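Local coordinates for protein Bd3459 (Bdellovibrio bacteriovorus, PDB 5CEC) that is a predatory endopeptidase of the S13 peptidase family, probably acting on peptidoglycan peptides, and forms a complex with the ankyrin-repeat immunity protein Bd3460, at residues A[39-44]-A[380-385]; A[95-100]-A[225-230]. The protein carries 1 engineered substitution. All coordinates share one frame; numbering follows the deposited sequence.

Contact 1 of 2, residues A[39-44]-A[380-385]; sequences VYLNSM and FAVLMH
The phenol ring of Y40 lies over one face of the H385 imidazole in an offset stack, with ring centroids 4.4 Å apart and planes only 16° from parallel. H385 CD2 sits above the Y40 ring toward its rim, 3.3 Å from Y40 CZ, and Y40 OH in turn overhangs the rim of the imidazole. A water lies in plane at the imidazole edge, 2.9 Å from H385 ND1, and also accepts from N42 ND2; on the other imidazole nitrogen, H385 NE2 is hydrogen-bonded to D387 OD2. This stack marks one end of an antiparallel strand pair interrupted by a classic beta bulge, in the antiparallel sheet where strand 40-48 lies between 57-58 and 376-385, within the penicillin-binding fold of the S13 family (beta-lactamase clan). Y40 reaches the ring from the crowded chi1 position (46°), CG between backbone N and carbonyl carbon, whereas H385 holds CG anti to its backbone N; the two side chains run alongside each other in the same direction.

The bulge is defined by L383 O, gripped by two in-plane donors, N42 N at 2.8 Å and S43 N at 3.1 Å. Beyond it the hydrogen-bonded pair S43–L383 resumes the ladder, and S43 OG turns to D59. N42 also sends ND2 to a second water, which donates to M384 O, so its amide joins the strand through solvent.

V39 and M384 reach helix 394-411, where M384 touches Q401 and I402. M384, bent at chi2 and chi3, crosses L41 at about a right angle, with M384 SD 3.6 Å from L41 CD1. M384 CE lies 3.6 Å from V39 CG1.

Contact 2 of 2, residues A[95-100]-A[225-230]; sequences HVTPTA and QKNEKS
With chi1 at 71°, S230 OG takes the crowded position between its own backbone N and carbonyl carbon, while T97 at -53° sets OG1 beside its backbone N and CG2 anti to it. S230 thereby reaches back into the type I beta turn of N227 to S230, which leads into strand 231-236 and rests on neighbouring strand 91-98. N227 O is gripped twice, by S230 N and by S230 OG, the latter at 2.7 Å on a carbonyl lone pair. N227 CG, anti to its backbone N, lets OD1 accept from K229 N in a nearly straight bond (166°), forming an Asx turn.

Against this braced turn the strand offers mainly van der Waals contact. T97 OG1 presses on S230 CB at 3.1 Å. T97 CG2 lies against the N227 amide, nearest N227 ND2 (3.8 Å), the two side chains crossing at about a right angle. V96 O receives a CA-H...O contact from S230 CA, just ahead of the regular pairing of V96 with T231. K229, extended and bent only at chi4, brings NZ to 3.5 Å from P98 CG. H95 NE2 is hydrogen-bonded to E109 OE1, and a water at the edge of its ring bridges H95 ND1 to S230 OG, donating to that hydroxyl at 2.7 Å.

The two contacts lie on opposite sides of the chain's centre, their centres 58 Å apart and their nearest atoms about 43 Å apart, and they belong to different sheets. Contact 1 pairs adjacent strands of an antiparallel sheet, joining the start of the modelled chain to a strand 336 residues later. Contact 2, nested within that loop, lies at the end of the mixed sheet, where loop 225-230 leading into strand 231-236 meets strand 91-98. The chain then returns through 333-334, 354-361, 364-373 and 376-385, and strand 436-437 later adds the last strand to the mixed sheet. Most of that sheet is thus consistent with an insertion between the contact 1 strands.

Contact 1 of 2, residues A[39-44]-A[380-385]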
ATOM      1  N   VAL A  39      -1.815 -21.959  -5.463  1.00 17.63           N
ATOM      2  CA  VAL A  39      -1.282 -20.838  -6.204  1.00 16.53           C
ATOM      3  C   VAL A  39      -0.933 -21.275  -7.616  1.00 17.01           C
ATOM      4  O   VAL A  39      -0.247 -22.277  -7.791  1.00 18.67           O
ATOM      5  CB  VAL A  39      -0.052 -20.270  -5.488  1.00 17.71           C
ATOM      6  CG1 VAL A  39       0.637 -19.192  -6.300  1.00 19.30           C
ATOM      7  CG2 VAL A  39      -0.486 -19.787  -4.102  1.00 19.15           C
ATOM      8  N   TYR A  40      -1.432 -20.526  -8.604  1.00 17.04           N
ATOM      9  CA  TYR A  40      -0.959 -20.660  -9.986  1.00 17.65           C
ATOM     10  C   TYR A  40      -1.201 -19.374 -10.717  1.00 16.46           C
ATOM     11  O   TYR A  40      -1.955 -18.530 -10.260  1.00 17.17           O
ATOM     12  CB  TYR A  40      -1.582 -21.829 -10.751  1.00 18.27           C
ATOM     13  CG  TYR A  40      -3.052 -21.944 -10.616  1.00 18.70           C
ATOM     14  CD1 TYR A  40      -3.946 -21.128 -11.366  1.00 20.28           C
ATOM     15  CD2 TYR A  40      -3.582 -22.870  -9.749  1.00 21.99           C
ATOM     16  CE1 TYR A  40      -5.337 -21.280 -11.202  1.00 21.92           C
ATOM     17  CE2 TYR A  40      -4.932 -22.999  -9.596  1.00 22.80           C
ATOM     18  CZ  TYR A  40      -5.803 -22.213 -10.301  1.00 23.48           C
ATOM     19  OH  TYR A  40      -7.149 -22.375 -10.085  1.00 28.24           O
ATOM     20  N   LEU A  41      -0.526 -19.227 -11.849  1.00 17.75           N
ATOM     21  CA  LEU A  41      -0.650 -18.052 -12.682  1.00 16.94           C
ATOM     22  C   LEU A  41      -1.997 -18.013 -13.392  1.00 16.48           C
ATOM     23  O   LEU A  41      -2.424 -18.992 -13.973  1.00 18.76           O
ATOM     24  CB  LEU A  41       0.473 -18.035 -13.702  1.00 19.57           C
ATOM     25  CG  LEU A  41       0.545 -16.804 -14.601  1.00 19.64           C
ATOM     26  CD1 LEU A  41       0.824 -15.503 -13.843  1.00 19.65           C
ATOM     27  CD2 LEU A  41       1.604 -17.047 -15.664  1.00 23.02           C
ATOM     28  N   ASN A  42      -2.663 -16.860 -13.342  1.00 16.05           N
ATOM     29  CA  ASN A  42      -3.793 -16.588 -14.238  1.00 17.19           C
ATOM     30  C   ASN A  42      -3.245 -16.056 -15.555  1.00 17.16           C
ATOM     31  O   ASN A  42      -3.469 -16.647 -16.600  1.00 19.85           O
ATOM     32  CB  ASN A  42      -4.768 -15.591 -13.614  1.00 16.85           C
ATOM     33  CG  ASN A  42      -5.662 -16.213 -12.573  1.00 17.30           C
ATOM     34  OD1 ASN A  42      -5.945 -17.409 -12.636  1.00 19.09           O
ATOM     35  ND2 ASN A  42      -6.106 -15.401 -11.587  1.00 16.63           N
ATOM     36  N   SER A  43      -2.515 -14.945 -15.505  1.00 16.70           N
ATOM     37  CA  SER A  43      -1.858 -14.407 -16.696  1.00 17.33           C
ATOM     38  C   SER A  43      -0.735 -13.459 -16.360  1.00 16.76           C
ATOM     39  O   SER A  43      -0.819 -12.733 -15.386  1.00 16.38           O
ATOM     40  CB  SER A  43      -2.875 -13.681 -17.594  1.00 18.23           C
ATOM     41  OG  SER A  43      -2.324 -13.279 -18.825  1.00 21.38           O
ATOM     42  N   MET A  44       0.289 -13.442 -17.223  1.00 16.33           N
ATOM     43  CA  MET A  44       1.334 -12.423 -17.206  1.00 16.72           C
ATOM     44  C   MET A  44       1.526 -11.895 -18.594  1.00 18.10           C
ATOM     45  O   MET A  44       1.551 -12.644 -19.580  1.00 19.95           O
ATOM     46  CB  MET A  44       2.667 -12.980 -16.675  1.00 17.34           C
ATOM     47  CG  MET A  44       3.792 -11.968 -16.657  1.00 17.76           C
ATOM     48  SD  MET A  44       5.256 -12.593 -15.820  1.00 20.56           S
ATOM     49  CE  MET A  44       6.314 -11.154 -15.884  1.00 21.00           C
ATOM     50  N   PHE A 380       4.687  -4.255 -17.231  1.00 15.92           N
ATOM     51  CA  PHE A 380       4.310  -5.626 -16.943  1.00 16.59           C
ATOM     52  C   PHE A 380       3.074  -5.681 -16.074  1.00 14.19           C
ATOM     53  O   PHE A 380       2.751  -4.725 -15.371  1.00 15.30           O
ATOM     54  CB  PHE A 380       5.475  -6.354 -16.222  1.00 17.19           C
ATOM     55  CG  PHE A 380       5.656  -5.936 -14.791  1.00 16.61           C
ATOM     56  CD1 PHE A 380       4.937  -6.560 -13.791  1.00 16.52           C
ATOM     57  CD2 PHE A 380       6.479  -4.860 -14.450  1.00 16.31           C
ATOM     58  CE1 PHE A 380       5.056  -6.139 -12.478  1.00 15.97           C
ATOM     59  CE2 PHE A 380       6.576  -4.436 -13.154  1.00 15.08           C
ATOM     60  CZ  PHE A 380       5.873  -5.079 -12.176  1.00 16.12           C
ATOM     61  N   ALA A 381       2.422  -6.831 -16.112  1.00 14.57           N
ATOM     62  CA  ALA A 381       1.364  -7.166 -15.158  1.00 14.86           C
ATOM     63  C   ALA A 381       1.365  -8.653 -14.913  1.00 15.29           C
ATOM     64  O   ALA A 381       1.516  -9.449 -15.855  1.00 16.19           O
ATOM     65  CB  ALA A 381       0.006  -6.686 -15.595  1.00 17.00           C
ATOM     66  N   VAL A 382       1.248  -9.019 -13.635  1.00 14.82           N
ATOM     67  CA  VAL A 382       1.196 -10.432 -13.226  1.00 15.17           C
ATOM     68  C   VAL A 382      -0.047 -10.647 -12.385  1.00 14.91           C
ATOM     69  O   VAL A 382      -0.219  -9.975 -11.360  1.00 15.06           O
ATOM     70  CB  VAL A 382       2.434 -10.860 -12.391  1.00 15.70           C
ATOM     71  CG1 VAL A 382       2.447 -12.366 -12.187  1.00 15.81           C
ATOM     72  CG2 VAL A 382       3.731 -10.390 -13.022  1.00 17.58           C
ATOM     73  N   LEU A 383      -0.905 -11.564 -12.849  1.00 15.10           N
ATOM     74  CA  LEU A 383      -2.174 -11.850 -12.198  1.00 14.70           C
ATOM     75  C   LEU A 383      -2.103 -13.295 -11.730  1.00 14.98           C
ATOM     76  O   LEU A 383      -2.121 -14.204 -12.552  1.00 16.48           O
ATOM     77  CB  LEU A 383      -3.352 -11.626 -13.137  1.00 15.57           C
ATOM     78  CG  LEU A 383      -3.396 -10.258 -13.822  1.00 15.96           C
ATOM     79  CD1 LEU A 383      -4.577 -10.201 -14.780  1.00 16.99           C
ATOM     80  CD2 LEU A 383      -3.462  -9.123 -12.844  1.00 17.34           C
ATOM     81  N   MET A 384      -1.971 -13.516 -10.414  1.00 15.13           N
ATOM     82  CA  MET A 384      -1.945 -14.876  -9.842  1.00 15.10           C
ATOM     83  C   MET A 384      -3.284 -15.197  -9.252  1.00 15.55           C
ATOM     84  O   MET A 384      -3.985 -14.329  -8.751  1.00 16.30           O
ATOM     85  CB  MET A 384      -0.916 -15.025  -8.737  1.00 16.22           C
ATOM     86  CG  MET A 384       0.509 -14.679  -9.101  1.00 17.73           C
ATOM     87  SD  MET A 384       1.272 -15.809 -10.280  1.00 21.42           S
ATOM     88  CE  MET A 384       1.298 -17.323  -9.353  1.00 21.99           C
ATOM     89  N   HIS A 385      -3.572 -16.487  -9.291  1.00 15.35           N
ATOM     90  CA  HIS A 385      -4.651 -17.090  -8.554  1.00 16.08           C
ATOM     91  C   HIS A 385      -4.169 -17.586  -7.181  1.00 15.91           C
ATOM     92  O   HIS A 385      -3.104 -18.168  -7.070  1.00 17.37           O
ATOM     93  CB  HIS A 385      -5.195 -18.283  -9.343  1.00 16.83           C
ATOM     94  CG  HIS A 385      -6.119 -19.089  -8.538  1.00 18.10           C
ATOM     95  ND1 HIS A 385      -7.421 -18.708  -8.333  1.00 18.68           N
ATOM     96  CD2 HIS A 385      -5.890 -20.152  -7.728  1.00 18.20           C
ATOM     97  CE1 HIS A 385      -7.967 -19.532  -7.442  1.00 19.22           C
ATOM     98  NE2 HIS A 385      -7.054 -20.404  -7.068  1.00 20.20           N
TER
HETATM   99  O   HOH W   1      -5.633 -12.606 -10.711  1.00 17.17           O
HETATM  100  O   HOH W   2      -8.025 -16.158  -9.463  1.00 22.35           O

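Contact 2 of 2, residues A[95-100]-A[225-230]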
ATOM      1  N   HIS A  95     -15.173  30.247   4.552  1.00 17.56           N
ATOM      2  CA  HIS A  95     -15.818  31.549   4.538  1.00 18.30           C
ATOM      3  C   HIS A  95     -15.845  32.043   5.968  1.00 18.62           C
ATOM      4  O   HIS A  95     -16.525  31.451   6.787  1.00 20.07           O
ATOM      5  CB  HIS A  95     -17.214  31.404   3.951  1.00 19.49           C
ATOM      6  CG  HIS A  95     -17.209  30.892   2.549  1.00 20.58           C
ATOM      7  ND1 HIS A  95     -17.179  31.748   1.474  1.00 22.52           N
ATOM      8  CD2 HIS A  95     -17.183  29.636   2.035  1.00 21.30           C
ATOM      9  CE1 HIS A  95     -17.180  31.047   0.355  1.00 23.69           C
ATOM     10  NE2 HIS A  95     -17.177  29.763   0.665  1.00 23.35           N
ATOM     11  N   VAL A  96     -15.038  33.064   6.257  1.00 18.21           N
ATOM     12  CA  VAL A  96     -14.709  33.464   7.629  1.00 19.69           C
ATOM     13  C   VAL A  96     -15.317  34.816   7.941  1.00 19.99           C
ATOM     14  O   VAL A  96     -15.005  35.798   7.238  1.00 21.73           O
ATOM     15  CB  VAL A  96     -13.181  33.527   7.841  1.00 19.96           C
ATOM     16  CG1 VAL A  96     -12.854  33.886   9.279  1.00 20.90           C
ATOM     17  CG2 VAL A  96     -12.531  32.197   7.444  1.00 20.19           C
ATOM     18  N   THR A  97     -16.118  34.895   9.001  1.00 20.07           N
ATOM     19  CA  THR A  97     -16.760  36.157   9.393  1.00 21.72           C
ATOM     20  C   THR A  97     -16.493  36.452  10.871  1.00 22.38           C
ATOM     21  O   THR A  97     -16.754  35.583  11.715  1.00 24.06           O
ATOM     22  CB  THR A  97     -18.293  36.061   9.211  1.00 24.82           C
ATOM     23  OG1 THR A  97     -18.593  35.624   7.879  1.00 25.56           O
ATOM     24  CG2 THR A  97     -18.947  37.427   9.448  1.00 25.39           C
ATOM     25  N   PRO A  98     -15.988  37.659  11.191  1.00 23.42           N
ATOM     26  CA  PRO A  98     -15.796  37.979  12.617  1.00 25.09           C
ATOM     27  C   PRO A  98     -17.132  38.128  13.351  1.00 26.31           C
ATOM     28  O   PRO A  98     -18.118  38.525  12.740  1.00 28.94           O
ATOM     29  CB  PRO A  98     -15.016  39.291  12.600  1.00 26.80           C
ATOM     30  CG  PRO A  98     -15.154  39.828  11.238  1.00 27.52           C
ATOM     31  CD  PRO A  98     -15.608  38.771  10.299  1.00 24.78           C
ATOM     32  N   THR A  99     -17.175  37.751  14.627  1.00 27.23           N
ATOM     33  CA  THR A  99     -18.381  37.932  15.442  1.00 31.93           C
ATOM     34  C   THR A  99     -18.088  38.914  16.548  1.00 38.65           C
ATOM     35  O   THR A  99     -16.926  39.148  16.898  1.00 38.44           O
ATOM     36  CB  THR A  99     -18.880  36.642  16.107  1.00 34.16           C
ATOM     37  OG1 THR A  99     -17.956  36.251  17.129  1.00 39.12           O
ATOM     38  CG2 THR A  99     -19.053  35.544  15.100  1.00 35.26           C
ATOM     39  N   ALA A 100     -19.163  39.432  17.133  1.00 44.59           N
ATOM     40  CA  ALA A 100     -19.098  40.501  18.135  1.00 47.75           C
ATOM     41  C   ALA A 100     -18.162  40.232  19.334  1.00 50.23           C
ATOM     42  O   ALA A 100     -17.619  41.187  19.901  1.00 57.85           O
ATOM     43  CB  ALA A 100     -20.502  40.837  18.630  1.00 50.00           C
ATOM     44  N   GLN A 225     -25.430  30.944   2.341  1.00 36.95           N
ATOM     45  CA  GLN A 225     -25.475  32.357   2.018  1.00 42.11           C
ATOM     46  C   GLN A 225     -24.239  33.018   2.609  1.00 37.47           C
ATOM     47  O   GLN A 225     -24.175  33.189   3.835  1.00 39.03           O
ATOM     48  CB  GLN A 225     -26.747  32.980   2.619  1.00 53.01           C
ATOM     49  CG  GLN A 225     -26.960  34.437   2.231  1.00 59.48           C
ATOM     50  CD  GLN A 225     -26.810  34.636   0.737  1.00 67.04           C
ATOM     51  OE1 GLN A 225     -25.841  35.233   0.262  1.00 71.35           O
ATOM     52  NE2 GLN A 225     -27.732  34.067  -0.014  1.00 70.69           N
ATOM     53  N   LYS A 226     -23.247  33.361   1.780  1.00 33.12           N
ATOM     54  CA  LYS A 226     -22.037  33.989   2.360  1.00 32.32           C
ATOM     55  C   LYS A 226     -22.378  35.376   2.874  1.00 34.37           C
ATOM     56  O   LYS A 226     -23.102  36.138   2.228  1.00 37.65           O
ATOM     57  CB  LYS A 226     -20.769  33.966   1.466  1.00 34.29           C
ATOM     58  CG  LYS A 226     -20.579  35.026   0.389  1.00 37.37           C
ATOM     59  CD  LYS A 226     -19.247  34.785  -0.325  1.00 41.07           C
ATOM     60  CE  LYS A 226     -19.089  35.614  -1.584  1.00 45.68           C
ATOM     61  NZ  LYS A 226     -19.022  37.048  -1.249  1.00 48.31           N
ATOM     62  N   ASN A 227     -21.875  35.664   4.068  1.00 32.83           N
ATOM     63  CA  ASN A 227     -22.076  36.951   4.727  1.00 34.86           C
ATOM     64  C   ASN A 227     -21.364  38.072   3.948  1.00 35.56           C
ATOM     65  O   ASN A 227     -20.273  37.876   3.407  1.00 34.67           O
ATOM     66  CB  ASN A 227     -21.576  36.839   6.172  1.00 37.71           C
ATOM     67  CG  ASN A 227     -21.949  38.037   7.037  1.00 43.47           C
ATOM     68  OD1 ASN A 227     -21.723  39.192   6.671  1.00 48.74           O
ATOM     69  ND2 ASN A 227     -22.488  37.758   8.219  1.00 48.90           N
ATOM     70  N   GLU A 228     -21.980  39.249   3.873  1.00 37.35           N
ATOM     71  CA  GLU A 228     -21.331  40.372   3.189  1.00 38.58           C
ATOM     72  C   GLU A 228     -19.972  40.715   3.837  1.00 34.47           C
ATOM     73  O   GLU A 228     -19.051  41.137   3.156  1.00 38.67           O
ATOM     74  CB  GLU A 228     -22.264  41.599   3.140  1.00 43.09           C
ATOM     75  CG  GLU A 228     -21.706  42.805   2.378  1.00 51.43           C
ATOM     76  CD  GLU A 228     -21.343  42.486   0.932  1.00 59.16           C
ATOM     77  OE1 GLU A 228     -22.232  42.024   0.184  1.00 69.27           O
ATOM     78  OE2 GLU A 228     -20.169  42.698   0.538  1.00 64.95           O
ATOM     79  N   LYS A 229     -19.858  40.471   5.137  1.00 31.24           N
ATOM     80  CA  LYS A 229     -18.657  40.741   5.938  1.00 30.82           C
ATOM     81  C   LYS A 229     -17.658  39.567   5.978  1.00 27.11           C
ATOM     82  O   LYS A 229     -16.648  39.623   6.690  1.00 27.16           O
ATOM     83  CB  LYS A 229     -19.138  40.993   7.369  1.00 36.77           C
ATOM     84  CG  LYS A 229     -18.151  41.605   8.329  1.00 44.87           C
ATOM     85  CD  LYS A 229     -18.844  42.252   9.532  1.00 49.75           C
ATOM     86  CE  LYS A 229     -17.876  42.481  10.690  1.00 50.19           C
ATOM     87  NZ  LYS A 229     -16.515  42.924  10.269  1.00 47.98           N
ATOM     88  N   SER A 230     -17.928  38.489   5.246  1.00 26.06           N
ATOM     89  CA  SER A 230     -17.036  37.339   5.245  1.00 24.29           C
ATOM     90  C   SER A 230     -15.829  37.521   4.304  1.00 24.04           C
ATOM     91  O   SER A 230     -15.867  38.306   3.335  1.00 25.57           O
ATOM     92  CB  SER A 230     -17.825  36.089   4.863  1.00 25.24           C
ATOM     93  OG  SER A 230     -18.179  36.117   3.509  1.00 27.22           O
TER
HETATM   94  O   HOH W   3     -16.584  34.322   2.194  1.00 23.96           O